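Local coordinates for protein acetyltransferase-like, GNAT family (Bacteroides thetaiotaomicron, PDB 3EY5) that probably transfers an acetyl group from acetyl-CoA to an amine of its substrate, at residues D71-V76 / R169-T174; I106-E111 / Y152-G157; D136-P141 / F148-L153. All coordinates share one frame; numbering follows the deposited sequence. Where two conformers were deposited one is given.

Interaction 1 (D71-V76 / R169-T174); sequences DEFYYV and RHKLHT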
loop_
_atom_site.group_PDB
_atom_site.type_symbol
_atom_site.label_atom_id
_atom_site.label_comp_id
_atom_site.label_asym_id
_atom_site.label_seq_id
_atom_site.Cartn_x
_atom_site.Cartn_y
_atom_site.Cartn_z
ATOM N N ASP A 71 8.407 -11.285 6.227
ATOM C CA ASP A 71 8.632 -12.237 7.341
ATOM C C ASP A 71 8.394 -11.623 8.712
ATOM O O ASP A 71 7.638 -12.164 9.492
ATOM C CB ASP A 71 10.019 -12.907 7.296
ATOM C CG ASP A 71 10.468 -13.240 5.888
ATOM O OD1 ASP A 71 9.835 -14.112 5.246
ATOM O OD2 ASP A 71 11.465 -12.621 5.436
ATOM N N GLU A 72 9.046 -10.509 9.017
ATOM C CA GLU A 72 8.771 -9.803 10.263
ATOM C C GLU A 72 7.504 -8.948 10.192
ATOM O O GLU A 72 6.821 -8.786 11.200
ATOM C CB GLU A 72 9.951 -8.907 10.662
ATOM C CG GLU A 72 11.259 -9.649 10.850
ATOM C CD GLU A 72 12.208 -9.485 9.677
ATOM O OE1 GLU A 72 11.832 -8.821 8.681
ATOM O OE2 GLU A 72 13.341 -10.012 9.765
ATOM N N PHE A 73 7.213 -8.401 9.007
ATOM C CA PHE A 73 6.151 -7.386 8.812
ATOM C C PHE A 73 5.687 -7.429 7.364
ATOM O O PHE A 73 6.374 -8.034 6.505
ATOM C CB PHE A 73 6.641 -5.962 9.132
ATOM C CG PHE A 73 7.732 -5.484 8.215
ATOM C CD1 PHE A 73 7.452 -4.633 7.153
ATOM C CD2 PHE A 73 9.037 -5.858 8.424
ATOM C CE1 PHE A 73 8.456 -4.202 6.303
ATOM C CE2 PHE A 73 10.055 -5.437 7.553
ATOM C CZ PHE A 73 9.766 -4.606 6.503
ATOM N N TYR A 74 4.550 -6.747 7.120
ATOM C CA TYR A 74 3.983 -6.515 5.812
ATOM C C TYR A 74 4.053 -5.019 5.422
ATOM O O TYR A 74 3.802 -4.119 6.261
ATOM C CB TYR A 74 2.505 -6.940 5.800
ATOM C CG TYR A 74 2.250 -8.409 6.065
ATOM C CD1 TYR A 74 2.625 -9.389 5.146
ATOM C CD2 TYR A 74 1.619 -8.813 7.234
ATOM C CE1 TYR A 74 2.381 -10.765 5.400
ATOM C CE2 TYR A 74 1.353 -10.174 7.502
ATOM C CZ TYR A 74 1.733 -11.135 6.581
ATOM O OH TYR A 74 1.476 -12.451 6.872
ATOM N N TYR A 75 4.371 -4.775 4.146
ATOM C CA TYR A 75 4.444 -3.414 3.611
ATOM C C TYR A 75 3.341 -3.221 2.595
ATOM O O TYR A 75 3.273 -3.980 1.604
ATOM C CB TYR A 75 5.784 -3.157 2.916
ATOM C CG TYR A 75 5.808 -1.826 2.220
ATOM C CD1 TYR A 75 5.650 -0.630 2.951
ATOM C CD2 TYR A 75 5.964 -1.740 0.831
ATOM C CE1 TYR A 75 5.653 0.597 2.317
ATOM C CE2 TYR A 75 5.981 -0.498 0.185
ATOM C CZ TYR A 75 5.807 0.656 0.947
ATOM O OH TYR A 75 5.846 1.902 0.352
ATOM N N VAL A 76 2.461 -2.254 2.846
ATOM C CA VAL A 76 1.368 -1.998 1.922
ATOM C C VAL A 76 1.853 -1.011 0.838
ATOM O O VAL A 76 2.201 0.162 1.128
ATOM C CB VAL A 76 0.065 -1.510 2.627
ATOM C CG1 VAL A 76 -0.928 -1.040 1.580
ATOM C CG2 VAL A 76 -0.559 -2.656 3.494
ATOM N N ARG A 169 13.367 0.742 6.679
ATOM C CA ARG A 169 13.698 1.639 5.568
ATOM C C ARG A 169 14.595 0.941 4.592
ATOM O O ARG A 169 14.376 0.998 3.384
ATOM C CB ARG A 169 14.429 2.874 6.085
ATOM C CG ARG A 169 14.692 3.898 5.002
ATOM C CD ARG A 169 15.471 5.052 5.582
ATOM N NE ARG A 169 16.825 5.138 5.052
ATOM C CZ ARG A 169 17.868 4.430 5.488
ATOM N NH1 ARG A 169 19.048 4.614 4.919
ATOM N NH2 ARG A 169 17.746 3.527 6.468
ATOM N N HIS A 170 15.615 0.278 5.123
ATOM C CA HIS A 170 16.564 -0.412 4.292
ATOM C C HIS A 170 15.863 -1.512 3.457
ATOM O O HIS A 170 16.025 -1.566 2.245
ATOM C CB HIS A 170 17.770 -0.948 5.116
ATOM C CG HIS A 170 18.786 -1.659 4.272
ATOM N ND1 HIS A 170 19.675 -0.989 3.454
ATOM C CD2 HIS A 170 19.014 -2.979 4.068
ATOM C CE1 HIS A 170 20.424 -1.863 2.805
ATOM N NE2 HIS A 170 20.044 -3.079 3.156
ATOM N N LYS A 171 15.078 -2.363 4.099
ATOM C CA LYS A 171 14.258 -3.360 3.397
ATOM C C LYS A 171 13.367 -2.790 2.281
ATOM O O LYS A 171 13.294 -3.364 1.196
ATOM C CB LYS A 171 13.373 -4.137 4.398
ATOM C CG LYS A 171 14.163 -4.918 5.440
ATOM C CD LYS A 171 13.258 -5.809 6.312
ATOM C CE LYS A 171 13.986 -6.369 7.558
ATOM N NZ LYS A 171 13.899 -5.478 8.793
ATOM N N LEU A 172 12.691 -1.673 2.565
ATOM C CA LEU A 172 11.837 -0.997 1.592
ATOM C C LEU A 172 12.610 -0.471 0.377
ATOM O O LEU A 172 12.209 -0.708 -0.788
ATOM C CB LEU A 172 11.081 0.190 2.247
ATOM C CG LEU A 172 10.155 -0.138 3.435
ATOM C CD1 LEU A 172 9.383 1.108 3.879
ATOM C CD2 LEU A 172 9.194 -1.244 3.105
ATOM N N HIS A 173 13.688 0.274 0.645
ATOM C CA HIS A 173 14.448 0.896 -0.430
ATOM C C HIS A 173 15.071 -0.128 -1.377
ATOM O O HIS A 173 15.122 0.069 -2.581
ATOM C CB HIS A 173 15.524 1.792 0.149
ATOM C CG HIS A 173 14.984 3.076 0.677
ATOM N ND1 HIS A 173 15.759 4.201 0.830
ATOM C CD2 HIS A 173 13.725 3.426 1.046
ATOM C CE1 HIS A 173 15.011 5.191 1.298
ATOM N NE2 HIS A 173 13.770 4.748 1.430
ATOM N N THR A 174 15.548 -1.223 -0.833
ATOM C CA THR A 174 16.283 -2.137 -1.688
ATOM C C THR A 174 15.320 -3.070 -2.414
ATOM O O THR A 174 15.431 -3.219 -3.634
ATOM C CB THR A 174 17.360 -2.891 -0.924
ATOM O OG1 THR A 174 16.784 -3.456 0.250
ATOM C CG2 THR A 174 18.461 -1.939 -0.465
#
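Leu172 sets its methyl CD2 over one face of the Tyr75 ring, a CH-pi contact with 3.8 Å from Leu172 CD2 to the ring centroid. The methyl is displaced from the ring centre toward CG: its nearest ring atom is Tyr75 CG, 3.5 Å from Leu172 CD2. CG of Tyr75, anti to the backbone N (chi1 173°), carries the ring toward the helix and under that methyl. The second leucine methyl, CD1, meets the ring farther out, at Tyr75 CE1. Beyond that point the phenol hydroxyl is hydrogen-bonded to Tyr177 OH.

The residue before it in the helix, Lys171, lays its aliphatic chain against the rim of Phe73. Lys171 CD lies in the plane of that ring, 3.5 Å from Phe73 CE2, so the edge and not the face takes the contact. The segments join the start of strand 74-81, in the central sheet of the GNAT fold, to helix 161-176, which packs on the face bearing Phe73 and Tyr75. Phe73 is a buried residue and also touches Val107 of the neighbouring strand 106-110.

At the solvent edge the lysine chain bends at its last torsion (chi4 90°). In this conformer of Glu72, OE1 lies 3.9 Å from Lys171 NZ, a long and doubtful salt bridge, and NZ also makes a weak hydrogen bond to Gly167 O.

Interaction 2 (I106-E111 / Y152-G157); sequences IVLEVE and YLMVHG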
loop_
_atom_site.group_PDB
_atom_site.type_symbol
_atom_site.label_atom_id
_atom_site.label_comp_id
_atom_site.label_asym_id
_atom_site.label_seq_id
_atom_site.Cartn_x
_atom_site.Cartn_y
_atom_site.Cartn_z
ATOM N N ILE A 106 2.040 -4.069 10.143
ATOM C CA ILE A 106 1.723 -3.590 8.786
ATOM C C ILE A 106 2.352 -2.223 8.678
ATOM O O ILE A 106 2.132 -1.373 9.545
ATOM C CB ILE A 106 0.227 -3.430 8.558
ATOM C CG1 ILE A 106 -0.516 -4.748 8.798
ATOM C CG2 ILE A 106 -0.056 -2.886 7.108
ATOM C CD1 ILE A 106 -2.005 -4.574 8.731
ATOM N N VAL A 107 3.139 -2.037 7.630
ATOM C CA VAL A 107 3.772 -0.755 7.382
ATOM C C VAL A 107 3.181 -0.180 6.103
ATOM O O VAL A 107 3.028 -0.894 5.106
ATOM C CB VAL A 107 5.312 -0.879 7.256
ATOM C CG1 VAL A 107 5.957 0.505 7.044
ATOM C CG2 VAL A 107 5.932 -1.624 8.512
ATOM N N LEU A 108 2.847 1.107 6.138
ATOM C CA LEU A 108 2.551 1.859 4.885
ATOM C C LEU A 108 3.208 3.266 4.894
ATOM O O LEU A 108 3.693 3.720 5.943
ATOM C CB LEU A 108 1.051 1.947 4.656
ATOM C CG LEU A 108 0.247 2.586 5.807
ATOM C CD1 LEU A 108 0.477 4.061 5.882
ATOM C CD2 LEU A 108 -1.206 2.363 5.580
ATOM N N GLU A 109 3.260 3.915 3.732
ATOM C CA GLU A 109 3.752 5.305 3.619
ATOM C C GLU A 109 2.575 6.264 3.439
ATOM O O GLU A 109 1.582 5.922 2.760
ATOM C CB GLU A 109 4.674 5.484 2.420
ATOM C CG GLU A 109 5.698 4.375 2.188
ATOM C CD GLU A 109 6.588 4.652 0.961
ATOM O OE1 GLU A 109 6.382 5.699 0.307
ATOM O OE2 GLU A 109 7.491 3.836 0.636
ATOM N N VAL A 110 2.662 7.421 4.090
ATOM C CA VAL A 110 1.721 8.511 3.885
ATOM C C VAL A 110 2.487 9.781 3.539
ATOM O O VAL A 110 3.653 9.942 3.884
ATOM C CB VAL A 110 0.807 8.805 5.099
ATOM C CG1 VAL A 110 -0.090 7.642 5.377
ATOM C CG2 VAL A 110 1.610 9.171 6.313
ATOM N N GLU A 111 1.809 10.657 2.831
ATOM C CA GLU A 111 2.265 12.021 2.636
ATOM C C GLU A 111 2.471 12.791 3.945
ATOM O O GLU A 111 1.751 12.554 4.938
ATOM C CB GLU A 111 1.256 12.740 1.763
ATOM C CG GLU A 111 1.600 12.582 0.310
ATOM C CD GLU A 111 2.761 13.501 -0.036
ATOM O OE1 GLU A 111 3.249 13.449 -1.190
ATOM O OE2 GLU A 111 3.182 14.284 0.866
ATOM N N TYR A 152 6.011 9.845 5.407
ATOM C CA TYR A 152 6.190 9.286 6.746
ATOM C C TYR A 152 5.743 7.862 6.640
ATOM O O TYR A 152 4.861 7.524 5.840
ATOM C CB TYR A 152 5.321 10.004 7.788
ATOM C CG TYR A 152 5.868 11.335 8.249
ATOM C CD1 TYR A 152 7.270 11.559 8.314
ATOM C CD2 TYR A 152 5.012 12.354 8.667
ATOM C CE1 TYR A 152 7.785 12.787 8.762
ATOM C CE2 TYR A 152 5.509 13.572 9.117
ATOM C CZ TYR A 152 6.882 13.785 9.155
ATOM O OH TYR A 152 7.365 14.995 9.582
ATOM N N LEU A 153 6.303 7.030 7.488
ATOM C CA LEU A 153 5.786 5.661 7.620
ATOM C C LEU A 153 4.763 5.659 8.744
ATOM O O LEU A 153 4.843 6.449 9.686
ATOM C CB LEU A 153 6.891 4.671 7.952
ATOM C CG LEU A 153 8.044 4.480 6.968
ATOM C CD1 LEU A 153 9.029 3.483 7.648
ATOM C CD2 LEU A 153 7.535 3.941 5.585
HETATM N N MSE A 154 3.812 4.752 8.634
HETATM C CA MSE A 154 2.805 4.584 9.663
HETATM C C MSE A 154 2.696 3.107 9.873
HETATM O O MSE A 154 2.714 2.346 8.904
HETATM C CB MSE A 154 1.480 5.168 9.205
HETATM C CG MSE A 154 1.496 6.674 9.164
HETATM SE SE MSE A 154 -0.289 7.323 9.161
HETATM C CE MSE A 154 -0.662 6.921 11.040
ATOM N N VAL A 155 2.626 2.715 11.147
ATOM C CA VAL A 155 2.748 1.312 11.509
ATOM C C VAL A 155 1.596 0.822 12.377
ATOM O O VAL A 155 1.167 1.496 13.311
ATOM C CB VAL A 155 4.128 1.046 12.193
ATOM C CG1 VAL A 155 4.341 -0.445 12.444
ATOM C CG2 VAL A 155 5.225 1.574 11.288
ATOM N N HIS A 156 1.088 -0.358 12.074
ATOM C CA HIS A 156 0.090 -0.956 12.946
ATOM C C HIS A 156 0.752 -2.212 13.477
ATOM O O HIS A 156 1.240 -3.025 12.689
ATOM C CB HIS A 156 -1.196 -1.290 12.166
ATOM C CG HIS A 156 -2.202 -2.052 12.970
ATOM N ND1 HIS A 156 -3.137 -1.431 13.769
ATOM C CD2 HIS A 156 -2.418 -3.383 13.100
ATOM C CE1 HIS A 156 -3.894 -2.346 14.355
ATOM N NE2 HIS A 156 -3.475 -3.539 13.967
ATOM N N GLY A 157 0.822 -2.350 14.801
ATOM C CA GLY A 157 1.453 -3.520 15.416
ATOM C C GLY A 157 2.701 -3.182 16.233
ATOM O O GLY A 157 3.063 -2.020 16.370
#
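Ile106 and His156 begin a ladder of six backbone hydrogen bonds between antiparallel strands 106-110 and 149-156, neighbours in the central sheet of the GNAT fold. Ile106 with His156, Leu108 with Met154 and Val110 with Tyr152 are hydrogen-bonded pairs, each closed by two N-H to C=O bonds. The straightest runs from Leu108 N to Met154 O, 3.0 Å with 174° at the hydrogen, and the last pair is tightest, 2.8 Å both from Val110 N to Tyr152 O and from Tyr152 N to Val110 O. In the non-hydrogen-bonded pairs the CA atoms take part: Leu153 CA approaches Leu108 O at 3.3 Å.

Val107, Val155, Leu153 and Glu109 share one face of the sheet. Leu153 CD2 sits between two residues of the other strand, touching Val107 CG1 at 4.1 Å and the CG methylene of Glu109. From there the Glu109 chain runs extended away from the strand pair, and its carboxylate is gripped by Tyr137 OH at OE2 and by Gln139 NE2 at OE1.

The other face carries Ile106, Leu108, Val110, Tyr152, Met154 and His156, with helix 116-127 packed on Leu108, Val110 and Met154. At the Ile106 end of the pair, His156 ND1 is hydrogen-bonded to Gly129 O. Leu108 and Met154, a selenomethionine, lie side by side and point the same way, with Leu108 CD1 3.6 Å from Met154 CB. Val110 crosses the selenomethionine chain at about a right angle: its CG2 touches Met154 CG, and its CG1 meets the selenium, Val110 CG1 to Met154 SE being 3.8 Å.

Interaction 3 (D136-P141 / F148-L153); sequences DYYQPP and FLPMYL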
loop_
_atom_site.group_PDB
_atom_site.type_symbol
_atom_site.label_atom_id
_atom_site.label_comp_id
_atom_site.label_asym_id
_atom_site.label_seq_id
_atom_site.Cartn_x
_atom_site.Cartn_y
_atom_site.Cartn_z
ATOM N N ASP A 136 12.596 10.865 9.187
ATOM C CA ASP A 136 12.747 11.573 7.933
ATOM C C ASP A 136 12.799 10.564 6.749
ATOM O O ASP A 136 13.838 10.393 6.106
ATOM C CB ASP A 136 14.020 12.434 7.975
ATOM C CG ASP A 136 14.138 13.372 6.768
ATOM O OD1 ASP A 136 13.080 13.730 6.174
ATOM O OD2 ASP A 136 15.288 13.756 6.409
ATOM N N TYR A 137 11.674 9.913 6.471
ATOM C CA TYR A 137 11.578 8.930 5.404
ATOM C C TYR A 137 11.383 9.588 3.994
ATOM O O TYR A 137 10.713 10.631 3.865
ATOM C CB TYR A 137 10.413 7.989 5.704
ATOM C CG TYR A 137 10.274 6.918 4.637
ATOM C CD1 TYR A 137 11.206 5.894 4.538
ATOM C CD2 TYR A 137 9.222 6.932 3.742
ATOM C CE1 TYR A 137 11.109 4.889 3.551
ATOM C CE2 TYR A 137 9.108 5.947 2.747
ATOM C CZ TYR A 137 10.076 4.939 2.643
ATOM O OH TYR A 137 9.974 3.937 1.663
ATOM N N TYR A 138 11.949 8.946 2.969
ATOM C CA TYR A 138 11.758 9.297 1.552
ATOM C C TYR A 138 11.418 8.068 0.734
ATOM O O TYR A 138 12.088 7.038 0.861
ATOM C CB TYR A 138 13.039 9.935 0.970
ATOM C CG TYR A 138 13.219 11.373 1.437
ATOM C CD1 TYR A 138 13.851 11.652 2.642
ATOM C CD2 TYR A 138 12.707 12.443 0.688
ATOM C CE1 TYR A 138 13.972 12.956 3.099
ATOM C CE2 TYR A 138 12.840 13.747 1.123
ATOM C CZ TYR A 138 13.466 13.988 2.330
ATOM O OH TYR A 138 13.617 15.268 2.774
ATOM N N GLN A 139 10.381 8.157 -0.095
ATOM C CA GLN A 139 10.123 7.122 -1.081
ATOM C C GLN A 139 11.017 7.343 -2.313
ATOM O O GLN A 139 10.885 8.366 -2.996
ATOM C CB GLN A 139 8.657 7.150 -1.505
ATOM C CG GLN A 139 8.288 5.998 -2.446
ATOM C CD GLN A 139 6.949 6.224 -3.107
ATOM O OE1 GLN A 139 6.865 6.356 -4.329
ATOM N NE2 GLN A 139 5.902 6.307 -2.309
ATOM N N PRO A 140 11.918 6.364 -2.613
ATOM C CA PRO A 140 12.721 6.382 -3.835
ATOM C C PRO A 140 11.767 6.424 -5.020
ATOM O O PRO A 140 10.656 5.953 -4.897
ATOM C CB PRO A 140 13.461 5.015 -3.818
ATOM C CG PRO A 140 13.406 4.555 -2.393
ATOM C CD PRO A 140 12.035 5.077 -1.901
ATOM N N PRO A 141 12.193 6.989 -6.173
ATOM C CA PRO A 141 11.278 7.134 -7.321
ATOM C C PRO A 141 10.973 5.800 -7.987
ATOM O O PRO A 141 11.848 4.932 -8.064
ATOM C CB PRO A 141 12.090 7.972 -8.314
ATOM C CG PRO A 141 13.557 7.726 -7.936
ATOM C CD PRO A 141 13.529 7.562 -6.440
ATOM N N PHE A 148 12.863 11.641 -5.277
ATOM C CA PHE A 148 12.635 10.977 -3.971
ATOM C C PHE A 148 11.517 11.741 -3.244
ATOM O O PHE A 148 11.568 12.948 -3.161
ATOM C CB PHE A 148 13.908 10.994 -3.118
ATOM C CG PHE A 148 14.858 9.859 -3.417
ATOM C CD1 PHE A 148 15.018 8.820 -2.515
ATOM C CD2 PHE A 148 15.564 9.813 -4.633
ATOM C CE1 PHE A 148 15.925 7.727 -2.802
ATOM C CE2 PHE A 148 16.446 8.745 -4.906
ATOM C CZ PHE A 148 16.617 7.710 -3.974
ATOM N N LEU A 149 10.518 11.044 -2.730
ATOM C CA LEU A 149 9.340 11.738 -2.192
ATOM C C LEU A 149 9.321 11.749 -0.659
ATOM O O LEU A 149 9.354 10.698 -0.051
ATOM C CB LEU A 149 8.041 11.136 -2.747
ATOM C CG LEU A 149 7.944 10.986 -4.271
ATOM C CD1 LEU A 149 6.703 10.157 -4.607
ATOM C CD2 LEU A 149 7.942 12.367 -4.986
ATOM N N PRO A 150 9.283 12.946 -0.042
ATOM C CA PRO A 150 9.241 12.993 1.422
ATOM C C PRO A 150 7.930 12.337 1.895
ATOM O O PRO A 150 6.908 12.570 1.284
ATOM C CB PRO A 150 9.252 14.494 1.738
ATOM C CG PRO A 150 9.437 15.208 0.411
ATOM C CD PRO A 150 9.044 14.255 -0.671
HETATM N N MSE A 151 7.980 11.463 2.896
HETATM C CA MSE A 151 6.784 10.755 3.355
HETATM C C MSE A 151 7.011 10.431 4.775
HETATM O O MSE A 151 8.080 10.687 5.302
HETATM C CB MSE A 151 6.605 9.431 2.629
HETATM C CG MSE A 151 6.650 9.607 1.164
HETATM SE SE MSE A 151 4.893 10.016 0.432
HETATM C CE MSE A 151 5.101 8.323 -0.460
ATOM N N TYR A 152 6.011 9.845 5.407
ATOM C CA TYR A 152 6.190 9.286 6.746
ATOM C C TYR A 152 5.743 7.862 6.640
ATOM O O TYR A 152 4.861 7.524 5.840
ATOM C CB TYR A 152 5.321 10.004 7.788
ATOM C CG TYR A 152 5.868 11.335 8.249
ATOM C CD1 TYR A 152 7.270 11.559 8.314
ATOM C CD2 TYR A 152 5.012 12.354 8.667
ATOM C CE1 TYR A 152 7.785 12.787 8.762
ATOM C CE2 TYR A 152 5.509 13.572 9.117
ATOM C CZ TYR A 152 6.882 13.785 9.155
ATOM O OH TYR A 152 7.365 14.995 9.582
ATOM N N LEU A 153 6.303 7.030 7.488
ATOM C CA LEU A 153 5.786 5.661 7.620
ATOM C C LEU A 153 4.763 5.659 8.744
ATOM O O LEU A 153 4.843 6.449 9.686
ATOM C CB LEU A 153 6.891 4.671 7.952
ATOM C CG LEU A 153 8.044 4.480 6.968
ATOM C CD1 LEU A 153 9.029 3.483 7.648
ATOM C CD2 LEU A 153 7.535 3.941 5.585
#
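Tyr137 takes a methyl of Leu153 squarely on one face of its ring: Leu153 CD2 lies over the centre, 3.8 Å from the centroid and 11° off the normal. With CG anti to the backbone N (chi1 -179°), the ring also offers its edge to Met151 CB, in plane and 3.8 Å from Tyr137 CD2. An alanine here would probably leave a gap beneath the Leu153 methyl and Glu109 OE2 without the tyrosine hydroxyl as a partner. In the backbone, Met151 N bonds to Tyr137 O.

Tyr138 points to the opposite face of this beta hairpin, in which strand 136-139 lies at the margin of the sheet, beside 149-156. Its ring lies against Pro150, with Tyr138 CE2 3.7 Å from Pro150 CB, and Arg112 makes a cation-pi contact with the same ring.

Gln139 pairs with Leu149 through two short backbone bonds, each 2.7 Å, Gln139 N to Leu149 O and Leu149 N to Gln139 O. Its extended side chain lies alongside Leu149, pointing the same way, and goes on to reach Glu109.

Pro140 and Pro141 share one face of the Phe148 ring, CA of the first and CD of the second each offset toward the rim. Pro141 CD is 3.5 Å from Phe148 CE2, and Pro140 CB adds a touch at Phe148 CE1.

Across the two strands the polar bonds are thus backbone bonds, with Arg112 adding hydrogen bonds to Tyr137 O and Met151 O from outside. The prolines meet the Phe148 face by CH-pi contacts, without a hydrogen bond, which implies that this end of the hairpin is fastened by packing beyond its last backbone pair.

Overall arrangement
Interactions 1 and 2 are buried, whereas interaction 3 is only partly so, running out to the exposed Phe148. Interactions 2 and 3 both use strand 149-156 and share Tyr152 and Leu153: six backbone bonds bind it to strand 106-110, but three to strand 136-139, where prolines and aromatic rings do more of the work. Interaction 1 has no hydrogen bond across it; a helix meets the sheet through side chains, with a long, doubtful salt bridge at its outer end. All three converge near Glu109, which joins interaction 2 to interaction 3 and, more weakly, to Tyr75 of interaction 1. His173 of helix 161-176 also packs on Tyr137 and Pro140, tying interaction 1 to interaction 3.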